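Local coordinates for exodeoxyribonuclease 10 (Escherichia coli, PDB 4FZX), which degrades single- and double-stranded DNA from the 3' end toward the 5' end as a magnesium-dependent exonuclease of the DnaQ family, at residues Arg3-Glu8 with Arg87-Met92; Trp76-Asn81 with Ala145-Ile150. All coordinates share one frame; numbering follows the deposited sequence.

Contact 1 (Arg3-Glu8 with Arg87-Met92); sequences RIIDTE and RVLPEM. With NA (sodium ion), chain G; NA (sodium ion), chain E; nucleotides of chain A.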
loop_
_atom_site.group_PDB
_atom_site.type_symbol
_atom_site.label_atom_id
_atom_site.label_comp_id
_atom_site.label_asym_id
_atom_site.label_seq_id
_atom_site.Cartn_x
_atom_site.Cartn_y
_atom_site.Cartn_z
ATOM N N ARG C 3 -33.480 -3.085 -6.467
ATOM C CA ARG C 3 -34.214 -2.345 -7.474
ATOM C C ARG C 3 -33.264 -1.498 -8.322
ATOM O O ARG C 3 -32.581 -0.619 -7.810
ATOM C CB ARG C 3 -35.278 -1.475 -6.831
ATOM C CG ARG C 3 -36.101 -0.690 -7.812
ATOM C CD ARG C 3 -37.426 -0.329 -7.210
ATOM N NE ARG C 3 -38.241 -1.524 -7.030
ATOM C CZ ARG C 3 -39.351 -1.574 -6.302
ATOM N NH1 ARG C 3 -39.788 -0.489 -5.660
ATOM N NH2 ARG C 3 -40.041 -2.709 -6.237
ATOM N N ILE C 4 -33.160 -1.844 -9.599
ATOM C CA ILE C 4 -32.320 -1.102 -10.512
ATOM C C ILE C 4 -33.128 0.072 -11.023
ATOM O O ILE C 4 -34.290 -0.095 -11.378
ATOM C CB ILE C 4 -31.855 -1.982 -11.715
ATOM C CG1 ILE C 4 -30.853 -3.040 -11.250
ATOM C CG2 ILE C 4 -31.254 -1.105 -12.833
ATOM C CD1 ILE C 4 -31.413 -3.995 -10.186
ATOM N N ILE C 5 -32.526 1.262 -10.982
ATOM C CA ILE C 5 -33.184 2.510 -11.375
ATOM C C ILE C 5 -32.402 3.167 -12.512
ATOM O O ILE C 5 -31.170 3.200 -12.489
ATOM C CB ILE C 5 -33.225 3.538 -10.194
ATOM C CG1 ILE C 5 -34.290 3.160 -9.179
ATOM C CG2 ILE C 5 -33.569 4.949 -10.718
ATOM C CD1 ILE C 5 -35.551 3.995 -9.310
ATOM N N ASP C 6 -33.122 3.751 -13.465
ATOM C CA ASP C 6 -32.512 4.663 -14.423
ATOM C C ASP C 6 -33.410 5.856 -14.705
ATOM O O ASP C 6 -34.637 5.741 -14.702
ATOM C CB ASP C 6 -32.156 3.947 -15.732
ATOM C CG ASP C 6 -31.386 4.846 -16.706
ATOM O OD1 ASP C 6 -30.184 5.085 -16.488
ATOM O OD2 ASP C 6 -31.978 5.304 -17.699
ATOM N N THR C 7 -32.769 6.970 -15.043
ATOM C CA THR C 7 -33.419 8.256 -15.218
ATOM C C THR C 7 -32.820 8.919 -16.472
ATOM O O THR C 7 -31.621 9.081 -16.567
ATOM C CB THR C 7 -33.100 9.175 -14.001
ATOM O OG1 THR C 7 -33.721 8.643 -12.824
ATOM C CG2 THR C 7 -33.608 10.548 -14.232
ATOM N N GLU C 8 -33.648 9.303 -17.426
ATOM C CA GLU C 8 -33.196 10.213 -18.468
ATOM C C GLU C 8 -33.672 11.625 -18.139
ATOM O O GLU C 8 -34.743 11.799 -17.565
ATOM C CB GLU C 8 -33.707 9.777 -19.847
ATOM C CG GLU C 8 -33.445 8.304 -20.199
ATOM C CD GLU C 8 -31.956 7.945 -20.227
ATOM O OE1 GLU C 8 -31.130 8.758 -20.709
ATOM O OE2 GLU C 8 -31.613 6.832 -19.779
ATOM N N ARG C 87 -28.672 12.350 -7.001
ATOM C CA ARG C 87 -28.741 13.808 -7.061
ATOM C C ARG C 87 -29.975 14.345 -7.786
ATOM O O ARG C 87 -30.576 15.329 -7.355
ATOM C CB ARG C 87 -27.477 14.382 -7.695
ATOM C CG ARG C 87 -27.511 15.886 -7.904
ATOM C CD ARG C 87 -26.108 16.451 -8.164
ATOM N NE ARG C 87 -25.420 15.804 -9.287
ATOM C CZ ARG C 87 -25.634 16.092 -10.573
ATOM N NH1 ARG C 87 -26.552 16.989 -10.923
ATOM N NH2 ARG C 87 -24.921 15.486 -11.513
ATOM N N VAL C 88 -30.321 13.749 -8.923
ATOM C CA VAL C 88 -31.332 14.363 -9.784
ATOM C C VAL C 88 -32.751 13.920 -9.408
ATOM O O VAL C 88 -33.726 14.565 -9.768
ATOM C CB VAL C 88 -31.052 14.121 -11.295
ATOM C CG1 VAL C 88 -29.679 14.654 -11.669
ATOM C CG2 VAL C 88 -31.164 12.645 -11.639
ATOM N N LEU C 89 -32.848 12.823 -8.670
ATOM C CA LEU C 89 -34.128 12.310 -8.205
ATOM C C LEU C 89 -34.463 12.910 -6.834
ATOM O O LEU C 89 -33.556 13.271 -6.076
ATOM C CB LEU C 89 -34.051 10.788 -8.087
ATOM C CG LEU C 89 -34.604 9.855 -9.172
ATOM C CD1 LEU C 89 -34.955 10.535 -10.471
ATOM C CD2 LEU C 89 -33.697 8.644 -9.397
ATOM N N PRO C 90 -35.765 12.943 -6.482
ATOM C CA PRO C 90 -36.171 13.162 -5.078
ATOM C C PRO C 90 -35.587 12.091 -4.166
ATOM O O PRO C 90 -35.249 10.997 -4.632
ATOM C CB PRO C 90 -37.705 13.019 -5.121
ATOM C CG PRO C 90 -38.085 13.046 -6.585
ATOM C CD PRO C 90 -36.896 12.507 -7.322
ATOM N N GLU C 91 -35.453 12.407 -2.882
ATOM C CA GLU C 91 -34.873 11.473 -1.918
ATOM C C GLU C 91 -35.552 10.103 -1.970
ATOM O O GLU C 91 -36.768 10.017 -1.926
ATOM C CB GLU C 91 -34.952 12.044 -0.496
ATOM C CG GLU C 91 -34.303 11.146 0.558
ATOM C CD GLU C 91 -34.233 11.801 1.941
ATOM O OE1 GLU C 91 -34.767 11.215 2.913
ATOM O OE2 GLU C 91 -33.642 12.899 2.054
HETATM N N MSE C 92 -34.756 9.040 -2.038
HETATM C CA MSE C 92 -35.284 7.667 -2.057
HETATM C C MSE C 92 -35.121 7.001 -0.681
HETATM O O MSE C 92 -34.196 7.344 0.066
HETATM C CB MSE C 92 -34.567 6.829 -3.128
HETATM C CG MSE C 92 -34.646 7.403 -4.539
HETATM SE SE MSE C 92 -36.498 7.607 -5.127
HETATM C CE MSE C 92 -36.986 5.735 -5.260
HETATM NA NA NA G . -29.651 5.819 -19.349
HETATM NA NA NA E . -28.240 6.470 -16.079
ATOM P P DG A 17 -27.021 8.211 -18.541
ATOM O OP1 DG A 17 -28.211 7.355 -18.377
ATOM O OP2 DG A 17 -25.998 7.816 -19.528
ATOM O "O5'" DG A 17 -27.464 9.706 -18.831
ATOM C "C5'" DG A 17 -28.483 10.286 -18.043
ATOM C "C4'" DG A 17 -28.999 11.575 -18.646
ATOM O "O4'" DG A 17 -27.983 12.574 -18.500
ATOM C "C3'" DG A 17 -29.333 11.555 -20.132
ATOM O "O3'" DG A 17 -30.678 11.134 -20.282
ATOM C "C2'" DG A 17 -29.173 13.025 -20.520
ATOM C "C1'" DG A 17 -28.058 13.478 -19.584
ATOM N N9 DG A 17 -26.752 13.430 -20.199
ATOM C C8 DG A 17 -25.915 12.342 -20.253
ATOM N N7 DG A 17 -24.800 12.593 -20.865
ATOM C C5 DG A 17 -24.912 13.935 -21.216
ATOM C C6 DG A 17 -23.996 14.758 -21.892
ATOM O O6 DG A 17 -22.870 14.438 -22.300
ATOM N N1 DG A 17 -24.495 16.051 -22.068
ATOM C C2 DG A 17 -25.735 16.490 -21.623
ATOM N N2 DG A 17 -26.060 17.777 -21.883
ATOM N N3 DG A 17 -26.609 15.711 -20.990
ATOM C C4 DG A 17 -26.118 14.458 -20.831
HETATM O O HOH W 1 -29.641 7.860 -15.204
HETATM O O HOH W 2 -28.833 7.357 -21.279
HETATM O O HOH W 3 -27.235 4.530 -17.336
HETATM O O HOH W 4 -27.375 5.927 -13.977
#
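E8 OE1, one residue along strand 2-9 from the T7 that meets L89, takes two hydrogen bonds: a very short one of 2.5 Å from O3' of DG17 of chain A, and one from water 2. D6, T7 and E8 form the Asp-X-Glu motif of DEDDh exonucleases, on the first strand of the RNase H-like fold. The other carboxylate oxygen, E8 OE2, binds the sodium ion of chain G at 2.2 Å. D139 completes this ion's protein ligands, while D6 reaches both ions, OD1 lying 2.4 Å from the sodium of chain E. Phosphate oxygen OP1 of DG17 bridges the pair, and water 1 on the chain E sodium also donates to T7 O.

D6 turns its CB away from residues 87-92, whereas I5 and T7 turn theirs toward them. With T7 OG1 beside its own backbone N (chi1 -67°), the hydroxyl lies 3.3 Å from L89 CD1 and 3.4 Å from L89 CD2, buried and without a polar partner in the model. L89 CD2 also meets I5 CG2 at 3.9 Å, the two side chains crossing obliquely. An alanine in place of L89 would remove both methyls and is likely to open a gap against I5 CG2 and the T7 hydroxyl. On V88, the last helical residue of 82-88, CG2 packs against T7 CG2 at 4.1 Å.

Contact 2 (Trp76-Asn81 with Ala145-Ile150); sequences WYVAHN and ALLIDI. With nucleotides of chain A.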
loop_
_atom_site.group_PDB
_atom_site.type_symbol
_atom_site.label_atom_id
_atom_site.label_comp_id
_atom_site.label_asym_id
_atom_site.label_seq_id
_atom_site.Cartn_x
_atom_site.Cartn_y
_atom_site.Cartn_z
ATOM N N TRP C 76 -32.730 -1.469 -1.344
ATOM C CA TRP C 76 -31.557 -1.256 -2.181
ATOM C C TRP C 76 -31.939 -0.657 -3.531
ATOM O O TRP C 76 -32.751 -1.221 -4.272
ATOM C CB TRP C 76 -30.824 -2.578 -2.413
ATOM C CG TRP C 76 -30.513 -3.324 -1.159
ATOM C CD1 TRP C 76 -31.084 -4.495 -0.739
ATOM C CD2 TRP C 76 -29.529 -2.981 -0.178
ATOM N NE1 TRP C 76 -30.543 -4.877 0.460
ATOM C CE2 TRP C 76 -29.589 -3.966 0.832
ATOM C CE3 TRP C 76 -28.654 -1.903 -0.017
ATOM C CZ2 TRP C 76 -28.766 -3.930 1.966
ATOM C CZ3 TRP C 76 -27.839 -1.868 1.112
ATOM C CH2 TRP C 76 -27.900 -2.875 2.085
ATOM N N TYR C 77 -31.364 0.493 -3.845
ATOM C CA TYR C 77 -31.504 1.058 -5.181
ATOM C C TYR C 77 -30.161 1.011 -5.875
ATOM O O TYR C 77 -29.127 1.342 -5.269
ATOM C CB TYR C 77 -32.009 2.490 -5.105
ATOM C CG TYR C 77 -33.426 2.559 -4.641
ATOM C CD1 TYR C 77 -34.470 2.512 -5.552
ATOM C CD2 TYR C 77 -33.733 2.553 -3.283
ATOM C CE1 TYR C 77 -35.783 2.464 -5.125
ATOM C CE2 TYR C 77 -35.042 2.518 -2.848
ATOM C CZ TYR C 77 -36.063 2.449 -3.771
ATOM O OH TYR C 77 -37.367 2.469 -3.348
ATOM N N VAL C 78 -30.169 0.517 -7.107
ATOM C CA VAL C 78 -28.943 0.271 -7.851
ATOM C C VAL C 78 -28.971 1.159 -9.107
ATOM O O VAL C 78 -29.994 1.253 -9.791
ATOM C CB VAL C 78 -28.817 -1.227 -8.277
ATOM C CG1 VAL C 78 -27.519 -1.468 -9.037
ATOM C CG2 VAL C 78 -28.899 -2.173 -7.045
ATOM N N ALA C 79 -27.867 1.831 -9.391
ATOM C CA ALA C 79 -27.783 2.632 -10.596
ATOM C C ALA C 79 -26.363 2.647 -11.092
ATOM O O ALA C 79 -25.434 2.442 -10.317
ATOM C CB ALA C 79 -28.287 4.058 -10.342
ATOM N N HIS C 80 -26.189 2.860 -12.398
ATOM C CA HIS C 80 -24.855 2.981 -12.952
ATOM C C HIS C 80 -24.339 4.409 -12.852
ATOM O O HIS C 80 -24.790 5.292 -13.571
ATOM C CB HIS C 80 -24.806 2.470 -14.389
ATOM C CG HIS C 80 -23.411 2.250 -14.892
ATOM N ND1 HIS C 80 -22.673 1.137 -14.552
ATOM C CD2 HIS C 80 -22.569 3.069 -15.569
ATOM C CE1 HIS C 80 -21.459 1.249 -15.060
ATOM N NE2 HIS C 80 -21.362 2.423 -15.658
ATOM N N ASN C 81 -23.367 4.622 -11.973
ATOM C CA ASN C 81 -23.064 5.968 -11.452
ATOM C C ASN C 81 -24.204 6.556 -10.623
ATOM O O ASN C 81 -24.813 7.560 -11.001
ATOM C CB ASN C 81 -22.671 6.945 -12.559
ATOM C CG ASN C 81 -21.895 8.163 -12.014
ATOM O OD1 ASN C 81 -21.380 8.131 -10.895
ATOM N ND2 ASN C 81 -21.810 9.218 -12.801
ATOM N N ALA C 145 -28.517 -6.640 -15.961
ATOM C CA ALA C 145 -27.646 -7.704 -16.485
ATOM C C ALA C 145 -26.214 -7.538 -15.980
ATOM O O ALA C 145 -25.556 -8.505 -15.608
ATOM C CB ALA C 145 -27.680 -7.743 -18.032
ATOM N N LEU C 146 -25.733 -6.301 -15.963
ATOM C CA LEU C 146 -24.410 -6.020 -15.444
ATOM C C LEU C 146 -24.293 -6.357 -13.953
ATOM O O LEU C 146 -23.277 -6.881 -13.509
ATOM C CB LEU C 146 -24.048 -4.557 -15.681
ATOM C CG LEU C 146 -22.770 -4.078 -14.997
ATOM C CD1 LEU C 146 -21.543 -4.893 -15.460
ATOM C CD2 LEU C 146 -22.564 -2.575 -15.207
ATOM N N LEU C 147 -25.339 -6.066 -13.187
ATOM C CA LEU C 147 -25.306 -6.290 -11.752
ATOM C C LEU C 147 -25.313 -7.790 -11.446
ATOM O O LEU C 147 -24.575 -8.264 -10.583
ATOM C CB LEU C 147 -26.498 -5.601 -11.075
ATOM C CG LEU C 147 -26.779 -6.088 -9.646
ATOM C CD1 LEU C 147 -25.730 -5.536 -8.645
ATOM C CD2 LEU C 147 -28.178 -5.736 -9.224
ATOM N N ILE C 148 -26.084 -8.546 -12.216
ATOM C CA ILE C 148 -26.134 -9.993 -12.035
ATOM C C ILE C 148 -24.766 -10.604 -12.313
ATOM O O ILE C 148 -24.272 -11.432 -11.536
ATOM C CB ILE C 148 -27.222 -10.663 -12.929
ATOM C CG1 ILE C 148 -28.610 -10.319 -12.405
ATOM C CG2 ILE C 148 -27.034 -12.203 -12.955
ATOM C CD1 ILE C 148 -29.727 -10.542 -13.394
ATOM N N ASP C 149 -24.132 -10.138 -13.387
ATOM C CA ASP C 149 -22.770 -10.547 -13.740
ATOM C C ASP C 149 -21.790 -10.216 -12.614
ATOM O O ASP C 149 -20.995 -11.066 -12.196
ATOM C CB ASP C 149 -22.355 -9.861 -15.046
ATOM C CG ASP C 149 -20.920 -10.144 -15.442
ATOM O OD1 ASP C 149 -20.425 -11.267 -15.225
ATOM O OD2 ASP C 149 -20.299 -9.246 -16.042
ATOM N N ILE C 150 -21.871 -8.993 -12.096
ATOM C CA ILE C 150 -21.009 -8.583 -10.991
ATOM C C ILE C 150 -21.150 -9.516 -9.767
ATOM O O ILE C 150 -20.162 -9.842 -9.111
ATOM C CB ILE C 150 -21.301 -7.116 -10.562
ATOM C CG1 ILE C 150 -20.716 -6.132 -11.574
ATOM C CG2 ILE C 150 -20.771 -6.846 -9.156
ATOM C CD1 ILE C 150 -21.127 -4.701 -11.338
ATOM P P DA A 16 -21.815 6.580 -18.495
ATOM O OP1 DA A 16 -22.494 5.268 -18.500
ATOM O OP2 DA A 16 -21.392 7.275 -19.744
ATOM O "O5'" DA A 16 -22.725 7.590 -17.640
ATOM C "C5'" DA A 16 -23.315 7.183 -16.422
ATOM C "C4'" DA A 16 -24.226 8.284 -15.886
ATOM O "O4'" DA A 16 -23.401 9.318 -15.276
ATOM C "C3'" DA A 16 -25.059 9.006 -16.953
ATOM O "O3'" DA A 16 -26.347 8.359 -17.112
ATOM C "C2'" DA A 16 -25.188 10.420 -16.378
ATOM C "C1'" DA A 16 -23.870 10.591 -15.632
ATOM N N9 DA A 16 -22.879 11.248 -16.452
ATOM C C8 DA A 16 -22.493 10.918 -17.709
ATOM N N7 DA A 16 -21.643 11.762 -18.233
ATOM C C5 DA A 16 -21.461 12.698 -17.242
ATOM C C6 DA A 16 -20.690 13.866 -17.194
ATOM N N6 DA A 16 -19.907 14.275 -18.196
ATOM N N1 DA A 16 -20.770 14.604 -16.076
ATOM C C2 DA A 16 -21.573 14.189 -15.079
ATOM N N3 DA A 16 -22.359 13.111 -15.015
ATOM C C4 DA A 16 -22.237 12.408 -16.147
#
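H80 and L146 meet through one methyl: L146 CD2 lies 3.8 Å from H80 ND1 and 4.0 Å from H80 CE1, approaching the ring obliquely while the two side chains run at about a right angle to each other. The companion pair is purely apolar, V78 CG2 against L147 CD2 at 4.2 Å. Two consecutive residues of the helix thus serve V78 in the strand and H80 just beyond its end, two residues apart, and all four are buried. The nearest CA atoms, V78 and L147, are still 8.5 Å apart, so the contact is made by side chains and buries only 129 Å² in total.

The imidazole is held by more than packing. NE2 is hydrogen-bonded to the carbonyl oxygen of Y112 and ND1 to the hydroxyl of T99, and this pair of anchors fixes the rotation of the ring. With CG anti to the backbone N (chi1 -166°), H80 also brings CD2 to 3.7 Å from OP1 of DA16 of chain A, and its side chain is about 6 Å from a bound sodium. The strand ends at A79; H80 and N81 follow it in the loop, N81 with its backbone in the left-handed region. From there N81 ND2 donates to the sugar oxygen O4' of DA16 over 2.9 Å, with a nearly straight N-H...O angle of 168°, a grip on the sugar rather than the base.

Farther out, D149 OD2 forms a salt bridge with R121. This is helix-on-sheet packing of the RNase H-like fold, with loop residues H80 and N81 placed beside the bound DNA. The contact lays helix 136-154 against the inner strand 76-79, with helix 158-165 reaching L147 through M161, helix 99-106 touching V78, H80 and I150, and strand 95-98 beside V78.

Overall arrangement
The segments alternate along the chain, 3-8, 76-81, 87-92, 145-150, so the two contacts interlock, with centres about 13 Å apart. They share one mixed sheet, in which strands 2-9 and 76-79 are parallel neighbours; probable hydrogen bonds join R3 O to V78 N and I5 N to V78 O, each 2.8 Å. Contact 1 lies on the face where I5 and Y77 pack together and Y77 touches M92. Contact 2 occupies the opposite face, where helix 136-154 also covers I4 and D6. Helix 136-154 thus covers one face and supplies D139 to the metal site, while the end of helix 82-88 and the loop after it pack on the other. Contact 1 reaches DG17 of chain A and contact 2 the preceding DA16.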